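Local coordinates for protein N-acetylneuraminate lyase (Fusobacterium nucleatum subsp. nucleatum ATCC 25586, PDB 5ZKA) that is a lyase of the dihydrodipicolinate synthetase family, built as a closed eight-stranded TIM barrel, at residues M137-I142 against E162-V167. Sequence-based numbering, arbitrary orientation.
Sequences MIIYSI and EKIIGV
Met137 and Ile139 pair in parallel with Ile164 and Val167, on neighbouring strands of the barrel wall. The strand axes approach to 4.5 Å at 38°. One residue lies between the pairs on 137-140 and two on 164-167, so 164-167 carries a beta bulge, with Ile165 in a helix-like backbone conformation. Met137 N donates to Lys163 O (2.8 Å), Ile165 N to Met137 O (2.9 Å) and Ile139 N to Gly166 O (3.0 Å). The third donor is tilted 24° from the carbonyl plane.

On the face of Ile139, the CG2 methyls of Ile139 and Ile164 meet at 3.7 Å, their side chains roughly perpendicular. Ile139 CG1, placed between its own N and carbonyl carbon (chi1 57°), touches Val167 CB at 3.7 Å. Phe155 of helix 152-159 covers both Ile139 and Val167. On the other face, Ile138 bends at chi2 and lays CD1 over Gly166 CA (3.6 Å). That methyl also meets Ile165 CG1 (3.8 Å).

This is the strand pairing of a beta-alpha-beta crossover in which helix 152-159 links the two strands. The bulge adds a residue, and the ladder passes over Gly166 N, which is buried with no partner in the model, between isoleucine and valine contacts on both faces of the pair.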
# COMPACT_ATOMS: atom_id res chain seq x y z
N MET B 137 -19.01 -17.64 0.41
CA MET B 137 -18.94 -16.33 1.05
C MET B 137 -17.58 -15.67 0.83
O MET B 137 -16.54 -16.31 1.01
CB MET B 137 -19.21 -16.47 2.56
CG MET B 137 -18.93 -15.21 3.37
SD MET B 137 -20.10 -13.88 3.06
CE MET B 137 -21.57 -14.59 3.78
N ILE B 138 -17.62 -14.39 0.45
CA ILE B 138 -16.46 -13.50 0.42
C ILE B 138 -16.56 -12.56 1.61
O ILE B 138 -17.56 -11.85 1.76
CB ILE B 138 -16.39 -12.72 -0.90
CG1 ILE B 138 -16.22 -13.65 -2.10
CG2 ILE B 138 -15.26 -11.65 -0.85
CD1 ILE B 138 -14.96 -14.42 -2.09
N ILE B 139 -15.54 -12.54 2.47
CA ILE B 139 -15.52 -11.65 3.63
C ILE B 139 -14.89 -10.33 3.23
O ILE B 139 -14.24 -10.20 2.19
CB ILE B 139 -14.77 -12.26 4.83
CG1 ILE B 139 -13.34 -12.61 4.42
CG2 ILE B 139 -15.51 -13.48 5.37
CD1 ILE B 139 -12.44 -12.99 5.58
N TYR B 140 -15.10 -9.31 4.07
CA TYR B 140 -14.40 -8.04 3.94
C TYR B 140 -13.21 -8.05 4.90
O TYR B 140 -13.31 -8.55 6.02
CB TYR B 140 -15.31 -6.86 4.27
CG TYR B 140 -16.16 -6.37 3.12
CD1 TYR B 140 -16.91 -7.27 2.37
CD2 TYR B 140 -16.25 -5.02 2.80
CE1 TYR B 140 -17.70 -6.84 1.32
CE2 TYR B 140 -17.04 -4.58 1.76
CZ TYR B 140 -17.77 -5.50 1.02
OH TYR B 140 -18.57 -5.09 -0.02
N SER B 141 -12.09 -7.46 4.45
CA SER B 141 -10.91 -7.35 5.31
C SER B 141 -11.17 -6.45 6.51
O SER B 141 -10.65 -6.70 7.60
CB SER B 141 -9.72 -6.83 4.51
OG SER B 141 -9.96 -5.51 4.04
N ILE B 142 -11.96 -5.39 6.34
CA ILE B 142 -12.48 -4.61 7.46
C ILE B 142 -13.95 -4.97 7.63
O ILE B 142 -14.79 -4.56 6.81
CB ILE B 142 -12.29 -3.10 7.24
CG1 ILE B 142 -10.92 -2.80 6.64
CG2 ILE B 142 -12.44 -2.38 8.57
CD1 ILE B 142 -10.61 -1.32 6.52
N GLU B 162 -14.65 -23.91 4.83
CA GLU B 162 -14.39 -24.24 3.43
C GLU B 162 -15.25 -23.41 2.49
O GLU B 162 -14.86 -23.18 1.34
CB GLU B 162 -14.64 -25.73 3.18
CG GLU B 162 -16.12 -26.11 3.20
CD GLU B 162 -16.41 -27.48 3.82
OE1 GLU B 162 -15.44 -28.17 4.22
OE2 GLU B 162 -17.60 -27.85 3.91
N LYS B 163 -16.41 -22.96 2.94
CA LYS B 163 -17.30 -22.16 2.11
C LYS B 163 -17.00 -20.67 2.18
O LYS B 163 -17.61 -19.89 1.45
CB LYS B 163 -18.75 -22.44 2.50
CG LYS B 163 -19.27 -23.79 1.99
CD LYS B 163 -20.78 -23.90 2.11
CE LYS B 163 -21.30 -25.11 1.35
NZ LYS B 163 -20.87 -25.08 -0.07
N ILE B 164 -16.07 -20.25 3.05
CA ILE B 164 -15.59 -18.88 3.07
C ILE B 164 -14.36 -18.87 2.17
O ILE B 164 -13.27 -19.25 2.58
CB ILE B 164 -15.29 -18.40 4.49
CG1 ILE B 164 -16.59 -18.40 5.30
CG2 ILE B 164 -14.65 -17.01 4.47
CD1 ILE B 164 -16.47 -17.80 6.68
N ILE B 165 -14.56 -18.48 0.90
CA ILE B 165 -13.60 -18.80 -0.15
C ILE B 165 -12.67 -17.65 -0.49
O ILE B 165 -11.76 -17.84 -1.32
CB ILE B 165 -14.31 -19.29 -1.42
CG1 ILE B 165 -15.22 -18.20 -2.00
CG2 ILE B 165 -15.08 -20.59 -1.15
CD1 ILE B 165 -15.74 -18.54 -3.40
N GLY B 166 -12.87 -16.47 0.10
CA GLY B 166 -12.00 -15.35 -0.22
C GLY B 166 -12.37 -14.09 0.56
O GLY B 166 -13.25 -14.10 1.42
N VAL B 167 -11.67 -13.00 0.23
CA VAL B 167 -11.78 -11.74 0.96
C VAL B 167 -11.70 -10.58 -0.02
O VAL B 167 -10.90 -10.61 -0.97
CB VAL B 167 -10.69 -11.61 2.05
CG1 VAL B 167 -9.31 -11.93 1.48
CG2 VAL B 167 -10.71 -10.20 2.69